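Local coordinates for protein ribonuclease VapC5 (PDB 3DBO) that probably acts as the toxin of a type II toxin-antitoxin pair, a magnesium-dependent PIN-domain ribonuclease that forms a complex with the antitoxin VapB5, at residues 23-29 and 127-133; 38-44 and 146-150; 51-57 and 112-118; 100-104 and 138-143. All blocks are in the same frame, centred on the assembly; numbering follows the deposited sequence.

Contact 1 (23-29 and 127-133); sequences GVLDTSV and LPVITQD. With NA (sodium ion), chain C; NA (sodium ion), chain D.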
loop_
_atom_site.group_PDB
_atom_site.type_symbol
_atom_site.label_atom_id
_atom_site.label_comp_id
_atom_site.label_asym_id
_atom_site.label_seq_id
_atom_site.Cartn_x
_atom_site.Cartn_y
_atom_site.Cartn_z
ATOM N N GLY B 23 -7.673 -7.449 4.556
ATOM C CA GLY B 23 -7.006 -6.158 4.629
ATOM C C GLY B 23 -6.404 -5.733 3.303
ATOM O O GLY B 23 -6.304 -6.523 2.361
ATOM N N VAL B 24 -5.998 -4.473 3.254
ATOM C CA VAL B 24 -5.448 -3.865 2.049
ATOM C C VAL B 24 -3.981 -3.507 2.240
ATOM O O VAL B 24 -3.664 -2.669 3.071
ATOM C CB VAL B 24 -6.247 -2.575 1.688
ATOM C CG1 VAL B 24 -5.622 -1.906 0.466
ATOM C CG2 VAL B 24 -7.709 -2.906 1.474
ATOM N N LEU B 25 -3.089 -4.157 1.483
ATOM C CA LEU B 25 -1.652 -3.906 1.557
ATOM C C LEU B 25 -1.309 -2.591 0.881
ATOM O O LEU B 25 -1.836 -2.304 -0.195
ATOM C CB LEU B 25 -0.889 -5.043 0.858
ATOM C CG LEU B 25 -1.312 -6.449 1.289
ATOM C CD1 LEU B 25 -0.767 -7.489 0.305
ATOM C CD2 LEU B 25 -0.839 -6.705 2.741
ATOM N N ASP B 26 -0.451 -1.799 1.521
ATOM C CA ASP B 26 0.090 -0.594 0.907
ATOM C C ASP B 26 1.369 -0.972 0.166
ATOM O O ASP B 26 1.713 -2.160 0.108
ATOM C CB ASP B 26 0.321 0.491 1.958
ATOM C CG ASP B 26 1.623 0.296 2.738
ATOM O OD1 ASP B 26 2.106 -0.851 2.828
ATOM O OD2 ASP B 26 2.175 1.306 3.223
ATOM N N THR B 27 2.106 0.005 -0.355
ATOM C CA THR B 27 3.321 -0.314 -1.113
ATOM C C THR B 27 4.478 -0.806 -0.235
ATOM O O THR B 27 5.238 -1.682 -0.648
ATOM C CB THR B 27 3.752 0.885 -1.982
ATOM O OG1 THR B 27 2.612 1.312 -2.752
ATOM C CG2 THR B 27 4.858 0.492 -2.919
ATOM N N SER B 28 4.596 -0.249 0.976
ATOM C CA SER B 28 5.707 -0.552 1.876
ATOM C C SER B 28 5.842 -2.035 2.264
ATOM O O SER B 28 6.960 -2.527 2.466
ATOM C CB SER B 28 5.637 0.343 3.135
ATOM O OG SER B 28 4.592 -0.078 3.985
ATOM N N VAL B 29 4.731 -2.762 2.328
ATOM C CA VAL B 29 4.777 -4.205 2.636
ATOM C C VAL B 29 5.553 -4.988 1.551
ATOM O O VAL B 29 6.167 -6.026 1.841
ATOM C CB VAL B 29 3.378 -4.853 2.882
ATOM C CG1 VAL B 29 2.670 -4.196 4.062
ATOM C CG2 VAL B 29 2.507 -4.809 1.631
ATOM N N LEU B 127 -12.148 -1.748 5.327
ATOM C CA LEU B 127 -11.009 -2.642 5.489
ATOM C C LEU B 127 -9.819 -1.893 6.061
ATOM O O LEU B 127 -9.643 -0.692 5.802
ATOM C CB LEU B 127 -10.597 -3.268 4.152
ATOM C CG LEU B 127 -11.622 -4.129 3.404
ATOM C CD1 LEU B 127 -11.176 -4.287 1.980
ATOM C CD2 LEU B 127 -11.843 -5.474 4.080
ATOM N N PRO B 128 -8.991 -2.591 6.853
ATOM C CA PRO B 128 -7.806 -1.969 7.384
ATOM C C PRO B 128 -6.695 -1.847 6.343
ATOM O O PRO B 128 -6.610 -2.669 5.424
ATOM C CB PRO B 128 -7.374 -2.949 8.494
ATOM C CG PRO B 128 -7.843 -4.252 8.049
ATOM C CD PRO B 128 -9.127 -3.998 7.291
ATOM N N VAL B 129 -5.847 -0.839 6.505
ATOM C CA VAL B 129 -4.616 -0.711 5.746
ATOM C C VAL B 129 -3.490 -1.466 6.476
ATOM O O VAL B 129 -3.266 -1.247 7.674
ATOM C CB VAL B 129 -4.180 0.773 5.603
ATOM C CG1 VAL B 129 -2.824 0.843 4.891
ATOM C CG2 VAL B 129 -5.234 1.601 4.837
ATOM N N ILE B 130 -2.799 -2.345 5.748
ATOM C CA ILE B 130 -1.656 -3.091 6.275
ATOM C C ILE B 130 -0.417 -2.382 5.774
ATOM O O ILE B 130 -0.214 -2.270 4.551
ATOM C CB ILE B 130 -1.707 -4.581 5.823
ATOM C CG1 ILE B 130 -3.133 -5.136 5.927
ATOM C CG2 ILE B 130 -0.738 -5.446 6.627
ATOM C CD1 ILE B 130 -3.773 -4.998 7.302
ATOM N N THR B 131 0.410 -1.891 6.699
ATOM C CA THR B 131 1.575 -1.097 6.331
ATOM C C THR B 131 2.822 -1.480 7.121
ATOM O O THR B 131 2.742 -1.848 8.297
ATOM C CB THR B 131 1.301 0.462 6.392
ATOM O OG1 THR B 131 2.417 1.190 5.866
ATOM C CG2 THR B 131 1.019 0.958 7.807
ATOM N N GLN B 132 3.967 -1.372 6.466
ATOM C CA GLN B 132 5.230 -1.605 7.130
ATOM C C GLN B 132 5.827 -0.281 7.597
ATOM O O GLN B 132 6.693 -0.276 8.464
ATOM C CB GLN B 132 6.204 -2.373 6.209
ATOM C CG GLN B 132 7.478 -2.761 6.896
ATOM C CD GLN B 132 8.495 -3.445 6.008
ATOM O OE1 GLN B 132 9.434 -4.042 6.520
ATOM N NE2 GLN B 132 8.326 -3.373 4.679
ATOM N N ASP B 133 5.364 0.833 7.024
ATOM C CA ASP B 133 5.979 2.144 7.258
ATOM C C ASP B 133 5.098 3.026 8.158
ATOM O O ASP B 133 4.065 2.563 8.622
ATOM C CB ASP B 133 6.315 2.846 5.933
ATOM C CG ASP B 133 7.499 2.204 5.201
ATOM O OD1 ASP B 133 7.984 1.131 5.632
ATOM O OD2 ASP B 133 7.946 2.773 4.174
HETATM NA NA NA C . -2.205 -0.102 -1.987
HETATM NA NA NA D . -9.277 1.600 7.128
HETATM O O HOH W 1 -7.971 3.659 5.887
#
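Two buried hydroxyls and a carboxylate tie the turn that follows strand 23-25 to the end of strand 129-131 and the residues after it. T131 OG1 donates to D26 OD2 at 2.7 Å, while the other oxygen, D26 OD1, accepts from S28 OG (2.8 Å) and from V29 N (3.3 Å), the latter an Asx motif. S28 OG accepts a hydrogen bond from Q132 N at 2.9 Å, and the amide Q132 NE2 reaches S28 O at 2.7 Å. The strands run parallel, with V24 N to P128 O at 2.9 Å, I130 N to V24 O at 2.8 Å and D26 N to I130 O at 3.1 Å. Around these bonds V24 CG2 meets L127 CD1 at 3.8 Å on one face, and L25 CD2 meets I130 CB at 3.8 Å on the other. G23 leaves room for I130, whose CD1 would clash with a side chain there. Two carbonyls bind separate sodium ions, L25 O at 2.9 Å and L127 O at 2.7 Å. Because D26 is a predicted Mg2+ ligand, these donors imply a carboxylate of defined orientation at the C-terminal edge of the parallel sheet, where PIN domains carry their acidic site.

Contact 2 (38-44 and 146-150); sequences QLDEALI and EIIRV. With NA (sodium ion), chain D.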
loop_
_atom_site.group_PDB
_atom_site.type_symbol
_atom_site.label_atom_id
_atom_site.label_comp_id
_atom_site.label_asym_id
_atom_site.label_seq_id
_atom_site.Cartn_x
_atom_site.Cartn_y
_atom_site.Cartn_z
ATOM N N GLN B 38 12.044 -8.635 8.142
ATOM C CA GLN B 38 10.845 -9.456 7.941
ATOM C C GLN B 38 9.572 -8.801 8.488
ATOM O O GLN B 38 9.630 -8.023 9.437
ATOM C CB GLN B 38 11.007 -10.834 8.576
ATOM C CG GLN B 38 9.947 -11.822 8.093
ATOM C CD GLN B 38 9.664 -12.925 9.090
ATOM O OE1 GLN B 38 10.056 -14.077 8.883
ATOM N NE2 GLN B 38 8.981 -12.579 10.182
ATOM N N LEU B 39 8.426 -9.137 7.891
ATOM C CA LEU B 39 7.142 -8.573 8.304
ATOM C C LEU B 39 6.588 -9.301 9.515
ATOM O O LEU B 39 6.941 -10.459 9.774
ATOM C CB LEU B 39 6.114 -8.626 7.163
ATOM C CG LEU B 39 6.532 -8.012 5.828
ATOM C CD1 LEU B 39 5.490 -8.308 4.772
ATOM C CD2 LEU B 39 6.768 -6.509 5.961
ATOM N N ASP B 40 5.721 -8.614 10.254
ATOM C CA ASP B 40 5.015 -9.223 11.372
ATOM C C ASP B 40 3.825 -10.013 10.843
ATOM O O ASP B 40 2.698 -9.507 10.803
ATOM C CB ASP B 40 4.572 -8.142 12.353
ATOM C CG ASP B 40 3.983 -8.702 13.636
ATOM O OD1 ASP B 40 3.607 -9.899 13.688
ATOM O OD2 ASP B 40 3.888 -7.914 14.601
ATOM N N GLU B 41 4.081 -11.266 10.460
ATOM C CA GLU B 41 3.100 -12.099 9.752
ATOM C C GLU B 41 1.830 -12.352 10.543
ATOM O O GLU B 41 0.745 -12.422 9.959
ATOM C CB GLU B 41 3.707 -13.452 9.330
ATOM C CG GLU B 41 5.206 -13.434 8.997
ATOM C CD GLU B 41 5.512 -13.053 7.564
ATOM O OE1 GLU B 41 5.318 -11.876 7.202
ATOM O OE2 GLU B 41 5.975 -13.933 6.806
ATOM N N ALA B 42 1.963 -12.492 11.864
ATOM C CA ALA B 42 0.824 -12.720 12.760
ATOM C C ALA B 42 -0.307 -11.703 12.599
ATOM O O ALA B 42 -1.477 -12.036 12.808
ATOM C CB ALA B 42 1.295 -12.756 14.220
ATOM N N LEU B 43 0.049 -10.472 12.229
ATOM C CA LEU B 43 -0.921 -9.365 12.116
ATOM C C LEU B 43 -1.545 -9.196 10.729
ATOM O O LEU B 43 -2.497 -8.427 10.572
ATOM C CB LEU B 43 -0.269 -8.055 12.542
ATOM C CG LEU B 43 -0.444 -7.571 13.982
ATOM C CD1 LEU B 43 -0.288 -8.663 15.022
ATOM C CD2 LEU B 43 0.554 -6.473 14.211
ATOM N N ILE B 44 -1.020 -9.914 9.738
ATOM C CA ILE B 44 -1.590 -9.872 8.383
ATOM C C ILE B 44 -2.926 -10.606 8.409
ATOM O O ILE B 44 -3.008 -11.728 8.923
ATOM C CB ILE B 44 -0.629 -10.469 7.331
ATOM C CG1 ILE B 44 0.692 -9.698 7.325
ATOM C CG2 ILE B 44 -1.272 -10.477 5.921
ATOM C CD1 ILE B 44 1.755 -10.256 6.377
ATOM N N GLU B 146 -8.605 2.027 9.948
ATOM C CA GLU B 146 -7.867 1.148 10.881
ATOM C C GLU B 146 -6.516 0.866 10.228
ATOM O O GLU B 146 -6.463 0.463 9.066
ATOM C CB GLU B 146 -8.690 -0.157 11.058
ATOM C CG GLU B 146 -8.058 -1.347 11.824
ATOM C CD GLU B 146 -8.887 -2.655 11.712
ATOM O OE1 GLU B 146 -10.020 -2.630 11.196
ATOM O OE2 GLU B 146 -8.403 -3.725 12.138
ATOM N N ILE B 147 -5.435 1.154 10.946
ATOM C CA ILE B 147 -4.077 0.969 10.445
ATOM C C ILE B 147 -3.445 -0.221 11.205
ATOM O O ILE B 147 -3.528 -0.268 12.413
ATOM C CB ILE B 147 -3.220 2.227 10.699
ATOM C CG1 ILE B 147 -3.895 3.462 10.044
ATOM C CG2 ILE B 147 -1.787 2.072 10.154
ATOM C CD1 ILE B 147 -4.191 3.254 8.505
ATOM N N ILE B 148 -2.836 -1.154 10.476
ATOM C CA ILE B 148 -2.154 -2.314 11.077
ATOM C C ILE B 148 -0.692 -2.268 10.658
ATOM O O ILE B 148 -0.373 -2.405 9.483
ATOM C CB ILE B 148 -2.837 -3.633 10.651
ATOM C CG1 ILE B 148 -4.298 -3.640 11.104
ATOM C CG2 ILE B 148 -2.087 -4.871 11.228
ATOM C CD1 ILE B 148 -5.150 -4.769 10.496
ATOM N N ARG B 149 0.195 -2.015 11.621
ATOM C CA ARG B 149 1.609 -1.860 11.326
ATOM C C ARG B 149 2.319 -3.207 11.418
ATOM O O ARG B 149 2.309 -3.841 12.476
ATOM C CB ARG B 149 2.264 -0.870 12.270
ATOM C CG ARG B 149 1.552 0.424 12.267
ATOM C CD ARG B 149 2.428 1.591 12.493
ATOM N NE ARG B 149 1.559 2.761 12.465
ATOM C CZ ARG B 149 1.401 3.566 11.429
ATOM N NH1 ARG B 149 2.077 3.408 10.285
ATOM N NH2 ARG B 149 0.577 4.564 11.556
ATOM N N VAL B 150 2.936 -3.632 10.319
ATOM C CA VAL B 150 3.615 -4.932 10.256
ATOM C C VAL B 150 5.102 -4.762 9.979
ATOM O O VAL B 150 5.805 -5.736 9.816
ATOM C CB VAL B 150 2.999 -5.843 9.179
ATOM C CG1 VAL B 150 1.557 -6.215 9.552
ATOM C CG2 VAL B 150 3.079 -5.151 7.806
ATOM O OXT VAL B 150 5.648 -3.660 9.943
HETATM NA NA NA D . -9.277 1.600 7.128
HETATM O O HOH W 2 4.450 -5.063 13.825
HETATM O O HOH W 1 -7.971 3.659 5.887
#
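V150, the last residue of the chain, loses 105 Å² to segment 38-44, more than any other residue here. Oxygen O of its C-terminal carboxylate accepts the single direct hydrogen bond between the segments, D40 N to V150 O at 2.9 Å, and the same oxygen lies 3.5 Å from L39 CA in a CA-H...O contact. The branched side chain of V150 spreads over several neighbours: its CG1 is 4.0 Å from L43 CB and 4.2 Å from I44 CG1, and its CG2 is 4.3 Å from L39 CD2. L43, with 58 Å² covered, belongs to the short 3-10 turn 41-43 and leans along the strand, placing CB 3.9 Å from I148 CG2 and CD2 3.6 Å from R149 O. The contact joins one edge strand of the parallel PIN-domain sheet, 147-149, to the connection between strands 22-25 and 47-51, so this loop packs beside the strand's C-terminal end. I148, with 33 Å² covered, turns its CA-to-CB bond toward the loop and also packs on I130 of the adjoining strand; a beta-branched isoleucine suits both an extended backbone and this apolar surface. Polar groups bridge the more exposed flank through water 2, which donates to D40 OD2 at 3.0 Å and to R149 O at 2.8 Å, while D40 itself centres an inverse gamma turn that leads into the 3-10 segment.

Contact 3 (51-57 and 112-118); sequences TVVTLAE and RINDLWI. With NA (sodium ion), chain C.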
loop_
_atom_site.group_PDB
_atom_site.type_symbol
_atom_site.label_atom_id
_atom_site.label_comp_id
_atom_site.label_asym_id
_atom_site.label_seq_id
_atom_site.Cartn_x
_atom_site.Cartn_y
_atom_site.Cartn_z
ATOM N N THR B 51 -4.079 -2.061 -3.846
ATOM C CA THR B 51 -4.825 -1.091 -4.632
ATOM C C THR B 51 -4.057 -0.743 -5.897
ATOM O O THR B 51 -2.883 -1.098 -6.067
ATOM C CB THR B 51 -5.099 0.238 -3.848
ATOM O OG1 THR B 51 -3.881 0.992 -3.780
ATOM C CG2 THR B 51 -5.643 -0.017 -2.400
ATOM N N VAL B 52 -4.725 0.004 -6.770
ATOM C CA VAL B 52 -4.114 0.477 -8.009
ATOM C C VAL B 52 -2.955 1.423 -7.753
ATOM O O VAL B 52 -2.068 1.552 -8.606
ATOM C CB VAL B 52 -5.182 1.179 -8.915
ATOM C CG1 VAL B 52 -6.117 0.116 -9.512
ATOM C CG2 VAL B 52 -5.974 2.249 -8.138
ATOM N N VAL B 53 -2.960 2.088 -6.594
ATOM C CA VAL B 53 -1.868 3.016 -6.260
ATOM C C VAL B 53 -0.567 2.214 -6.128
ATOM O O VAL B 53 0.487 2.650 -6.599
ATOM C CB VAL B 53 -2.167 3.808 -4.962
ATOM C CG1 VAL B 53 -0.999 4.662 -4.562
ATOM C CG2 VAL B 53 -3.476 4.666 -5.173
ATOM N N THR B 54 -0.641 1.072 -5.443
ATOM C CA THR B 54 0.539 0.212 -5.281
ATOM C C THR B 54 0.942 -0.400 -6.614
ATOM O O THR B 54 2.138 -0.474 -6.906
ATOM C CB THR B 54 0.316 -0.872 -4.214
ATOM O OG1 THR B 54 0.208 -0.232 -2.937
ATOM C CG2 THR B 54 1.490 -1.889 -4.183
ATOM N N LEU B 55 -0.026 -0.813 -7.430
ATOM C CA LEU B 55 0.291 -1.290 -8.802
ATOM C C LEU B 55 1.136 -0.219 -9.533
ATOM O O LEU B 55 2.180 -0.514 -10.112
ATOM C CB LEU B 55 -1.000 -1.622 -9.590
ATOM C CG LEU B 55 -0.806 -2.131 -11.023
ATOM C CD1 LEU B 55 0.106 -3.331 -11.089
ATOM C CD2 LEU B 55 -2.161 -2.415 -11.748
ATOM N N ALA B 56 0.684 1.032 -9.467
ATOM C CA ALA B 56 1.394 2.149 -10.088
ATOM C C ALA B 56 2.801 2.349 -9.519
ATOM O O ALA B 56 3.770 2.551 -10.249
ATOM C CB ALA B 56 0.580 3.438 -9.905
ATOM N N GLU B 57 2.899 2.307 -8.195
ATOM C CA GLU B 57 4.160 2.576 -7.532
ATOM C C GLU B 57 5.212 1.490 -7.782
ATOM O O GLU B 57 6.374 1.803 -8.030
ATOM C CB GLU B 57 3.918 2.832 -6.047
ATOM C CG GLU B 57 3.284 4.220 -5.861
ATOM C CD GLU B 57 3.075 4.618 -4.408
ATOM O OE1 GLU B 57 3.022 3.725 -3.532
ATOM O OE2 GLU B 57 2.951 5.843 -4.144
ATOM N N ARG B 112 1.299 11.484 2.780
ATOM C CA ARG B 112 1.645 11.464 1.322
ATOM C C ARG B 112 0.325 11.359 0.573
ATOM O O ARG B 112 -0.538 10.563 0.967
ATOM C CB ARG B 112 2.392 10.163 0.926
ATOM C CG ARG B 112 3.902 9.974 1.199
ATOM C CD ARG B 112 4.493 8.949 0.164
ATOM N NE ARG B 112 3.721 7.698 0.011
ATOM C CZ ARG B 112 3.560 7.027 -1.136
ATOM N NH1 ARG B 112 4.088 7.486 -2.266
ATOM N NH2 ARG B 112 2.846 5.906 -1.171
ATOM N N ILE B 113 0.147 12.112 -0.512
ATOM C CA ILE B 113 -1.155 12.073 -1.194
ATOM C C ILE B 113 -1.514 10.666 -1.709
ATOM O O ILE B 113 -2.674 10.256 -1.632
ATOM C CB ILE B 113 -1.314 13.171 -2.289
ATOM C CG1 ILE B 113 -2.788 13.324 -2.679
ATOM C CG2 ILE B 113 -0.479 12.855 -3.513
ATOM C CD1 ILE B 113 -3.111 14.607 -3.446
ATOM N N ASN B 114 -0.524 9.921 -2.199
ATOM C CA ASN B 114 -0.785 8.585 -2.704
ATOM C C ASN B 114 -1.148 7.634 -1.560
ATOM O O ASN B 114 -1.992 6.776 -1.736
ATOM C CB ASN B 114 0.381 8.049 -3.518
ATOM C CG ASN B 114 0.263 8.385 -5.001
ATOM O OD1 ASN B 114 -0.653 9.102 -5.426
ATOM N ND2 ASN B 114 1.193 7.848 -5.799
ATOM N N ASP B 115 -0.543 7.830 -0.387
ATOM C CA ASP B 115 -0.985 7.082 0.807
ATOM C C ASP B 115 -2.407 7.430 1.223
ATOM O O ASP B 115 -3.160 6.550 1.642
ATOM C CB ASP B 115 -0.016 7.250 1.994
ATOM C CG ASP B 115 1.209 6.333 1.875
ATOM O OD1 ASP B 115 1.205 5.416 1.009
ATOM O OD2 ASP B 115 2.172 6.523 2.639
ATOM N N LEU B 116 -2.803 8.689 1.046
ATOM C CA LEU B 116 -4.198 9.066 1.362
ATOM C C LEU B 116 -5.200 8.374 0.439
ATOM O O LEU B 116 -6.262 7.927 0.895
ATOM C CB LEU B 116 -4.392 10.589 1.338
ATOM C CG LEU B 116 -5.724 11.091 1.929
ATOM C CD1 LEU B 116 -5.924 10.661 3.423
ATOM C CD2 LEU B 116 -5.754 12.629 1.770
ATOM N N TRP B 117 -4.866 8.268 -0.852
ATOM C CA TRP B 117 -5.664 7.465 -1.793
ATOM C C TRP B 117 -5.782 5.997 -1.356
ATOM O O TRP B 117 -6.852 5.419 -1.392
ATOM C CB TRP B 117 -5.113 7.579 -3.236
ATOM C CG TRP B 117 -5.425 8.918 -3.900
ATOM C CD1 TRP B 117 -4.544 9.885 -4.293
ATOM C CD2 TRP B 117 -6.725 9.382 -4.264
ATOM N NE1 TRP B 117 -5.235 10.951 -4.892
ATOM C CE2 TRP B 117 -6.574 10.658 -4.866
ATOM C CE3 TRP B 117 -8.015 8.847 -4.116
ATOM C CZ2 TRP B 117 -7.675 11.412 -5.330
ATOM C CZ3 TRP B 117 -9.121 9.607 -4.579
ATOM C CH2 TRP B 117 -8.926 10.861 -5.192
ATOM N N ILE B 118 -4.677 5.402 -0.929
ATOM C CA ILE B 118 -4.717 4.040 -0.399
ATOM C C ILE B 118 -5.666 3.924 0.798
ATOM O O ILE B 118 -6.546 3.054 0.807
ATOM C CB ILE B 118 -3.311 3.529 -0.054
ATOM C CG1 ILE B 118 -2.500 3.358 -1.353
ATOM C CG2 ILE B 118 -3.395 2.157 0.660
ATOM C CD1 ILE B 118 -0.977 3.176 -1.084
HETATM NA NA NA C . -2.205 -0.102 -1.987
#
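The predicted magnesium site of the PIN domain is flanked here by the N-terminal parts of helices 52-64 and 113-124, linked by the E57-R112 salt bridge, which D115 extends into a network. R112 NH1 lies 2.7 Å from E57 OE2, and R112 NH2 binds the same oxygen at 3.0 Å; R112 NH2 also meets D115 OD1 at 2.8 Å. N114 ND2 adds a hydrogen bond to E57 OE2 at 3.1 Å. Arginine suits this position because its planar guanidinium can serve two carboxylates at once. E57 OE1 is also hydrogen-bonded to T27 OG1, and R112 NH1 to the backbone of the other protein chain. Beside the salt bridge the packing is apolar: V53 CB lies 3.7 Å from I118 CG1, and V53 CG2 is 3.9 Å from W117 CB. V53 fills the space between the short helical segments, whose axes approach to 9.8 Å and run 142° apart in direction. The sodium ion of chain C is held by T51 OG1 at 2.7 Å and T54 OG1 at 2.6 Å, with L25 O completing its protein ligands. Acidic residues gathered where helices meet the C-terminal edge of a parallel sheet, as D115 and D26 are here, typify the PIN-domain nuclease centre.

Contact 4 (100-104 and 138-143); sequences LRIHL and ALDGAA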
loop_
_atom_site.group_PDB
_atom_site.type_symbol
_atom_site.label_atom_id
_atom_site.label_comp_id
_atom_site.label_asym_id
_atom_site.label_seq_id
_atom_site.Cartn_x
_atom_site.Cartn_y
_atom_site.Cartn_z
ATOM N N LEU B 100 -11.318 12.413 4.575
ATOM C CA LEU B 100 -10.013 12.223 5.238
ATOM C C LEU B 100 -9.080 13.413 5.013
ATOM O O LEU B 100 -8.381 13.855 5.932
ATOM C CB LEU B 100 -9.364 10.892 4.816
ATOM C CG LEU B 100 -10.156 9.612 5.121
ATOM C CD1 LEU B 100 -9.417 8.390 4.577
ATOM C CD2 LEU B 100 -10.452 9.471 6.622
ATOM N N ARG B 101 -9.082 13.952 3.795
ATOM C CA ARG B 101 -8.286 15.133 3.471
ATOM C C ARG B 101 -8.654 16.359 4.311
ATOM O O ARG B 101 -7.764 17.074 4.793
ATOM C CB ARG B 101 -8.367 15.480 1.965
ATOM C CG ARG B 101 -7.439 16.619 1.530
ATOM C CD ARG B 101 -5.985 16.251 1.707
ATOM N NE ARG B 101 -5.082 17.408 1.714
ATOM C CZ ARG B 101 -4.717 18.084 2.807
ATOM N NH1 ARG B 101 -5.189 17.762 3.990
ATOM N NH2 ARG B 101 -3.856 19.095 2.704
ATOM N N ILE B 102 -9.943 16.610 4.489
ATOM C CA ILE B 102 -10.330 17.770 5.316
ATOM C C ILE B 102 -9.997 17.515 6.808
ATOM O O ILE B 102 -9.505 18.416 7.491
ATOM C CB ILE B 102 -11.833 18.131 5.123
ATOM C CG1 ILE B 102 -11.996 18.926 3.843
ATOM C CG2 ILE B 102 -12.342 19.089 6.210
ATOM C CD1 ILE B 102 -11.512 20.331 3.992
ATOM N N HIS B 103 -10.198 16.281 7.264
ATOM C CA HIS B 103 -9.800 15.877 8.615
ATOM C C HIS B 103 -8.334 16.270 8.872
ATOM O O HIS B 103 -8.028 16.958 9.864
ATOM C CB HIS B 103 -10.040 14.373 8.803
ATOM C CG HIS B 103 -9.719 13.873 10.179
ATOM N ND1 HIS B 103 -10.486 14.186 11.281
ATOM C CD2 HIS B 103 -8.722 13.071 10.626
ATOM C CE1 HIS B 103 -9.971 13.600 12.349
ATOM N NE2 HIS B 103 -8.896 12.927 11.982
ATOM N N LEU B 104 -7.442 15.891 7.957
ATOM C CA LEU B 104 -6.021 16.264 8.054
ATOM C C LEU B 104 -5.765 17.778 7.998
ATOM O O LEU B 104 -4.942 18.293 8.768
ATOM C CB LEU B 104 -5.199 15.549 6.981
ATOM C CG LEU B 104 -5.070 14.034 7.144
ATOM C CD1 LEU B 104 -4.649 13.402 5.781
ATOM C CD2 LEU B 104 -4.083 13.685 8.269
ATOM N N ALA B 138 -1.002 9.464 11.029
ATOM C CA ALA B 138 -1.740 10.710 11.170
ATOM C C ALA B 138 -3.266 10.559 11.110
ATOM O O ALA B 138 -3.990 11.450 11.520
ATOM C CB ALA B 138 -1.291 11.693 10.109
ATOM N N LEU B 139 -3.737 9.452 10.566
ATOM C CA LEU B 139 -5.166 9.204 10.373
ATOM C C LEU B 139 -5.832 8.386 11.490
ATOM O O LEU B 139 -7.043 8.141 11.449
ATOM C CB LEU B 139 -5.365 8.485 9.041
ATOM C CG LEU B 139 -5.135 9.331 7.786
ATOM C CD1 LEU B 139 -5.024 8.441 6.567
ATOM C CD2 LEU B 139 -6.310 10.276 7.636
ATOM N N ASP B 140 -5.044 7.943 12.475
ATOM C CA ASP B 140 -5.593 7.071 13.508
ATOM C C ASP B 140 -6.809 7.690 14.183
ATOM O O ASP B 140 -6.755 8.825 14.642
ATOM C CB ASP B 140 -4.518 6.744 14.568
ATOM C CG ASP B 140 -3.468 5.759 14.066
ATOM O OD1 ASP B 140 -3.749 4.957 13.146
ATOM O OD2 ASP B 140 -2.354 5.798 14.615
ATOM N N GLY B 141 -7.903 6.940 14.229
ATOM C CA GLY B 141 -9.128 7.402 14.880
ATOM C C GLY B 141 -10.153 8.008 13.937
ATOM O O GLY B 141 -11.311 8.171 14.311
ATOM N N ALA B 142 -9.742 8.383 12.730
ATOM C CA ALA B 142 -10.718 8.849 11.727
ATOM C C ALA B 142 -11.750 7.756 11.439
ATOM O O ALA B 142 -11.439 6.581 11.477
ATOM C CB ALA B 142 -10.002 9.308 10.461
ATOM N N ALA B 143 -13.011 8.112 11.190
ATOM C CA ALA B 143 -13.985 7.059 10.936
ATOM C C ALA B 143 -13.608 6.197 9.726
ATOM O O ALA B 143 -13.054 6.675 8.720
ATOM C CB ALA B 143 -15.435 7.603 10.827
HETATM O O HOH W 3 -7.466 11.317 13.626
#
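In the alpha/beta PIN fold, helix 91-107 packs here on the connection from strand 129-131 to strand 147-149, which ends a 3-10 segment in a type II beta turn from L139 to A142. No direct hydrogen bond crosses; leucine and alanine side chains fit together instead. L100, L104 and L139 all adopt the mt rotamer, a relaxed shape for leucine. The L139 side chain puts CD2 against both helical leucines, 4.2 Å from L100 CB and 4.0 Å from L104 CG. L100 sends CD2 to A142 CB at 3.9 Å, and L104 brings CD2 to A138 CB, also at 3.9 Å; the small alanines let the backbone approach. G141, with phi at 97°, supplies the conformation the turn needs, since a side chain there would be jammed against the preceding carbonyl. H103, chi1 t, lays its ring obliquely by A142, with CD2 4.0 Å from A142 CB. Its NE2 lies 2.7 Å from water 3, which donates to D140 O at 2.8 Å.

Contacts 1 and 2 share strands of one parallel sheet: strand 129-131 pairs with 147-149 through V129 O to I148 N (2.8 Å) and T131 O to V150 N (2.7 Å), and L127 and E146 bind the same sodium ion. Contact 3 is nested in the loop closed by contact 1 and meets it through T27 OG1, 2.6 Å from E57 OE1; their centres lie 10 Å apart, and the D26 and D115 side chains, the predicted Mg2+ ligands, are about 5 Å apart. L116 carries the packing onward to contact 4, with L116 CD1 3.7 Å from L100 CB. Contacts 2 and 4, centres 21 Å apart, touch through I147 CG1 and D140 OD1 at 3.4 Å.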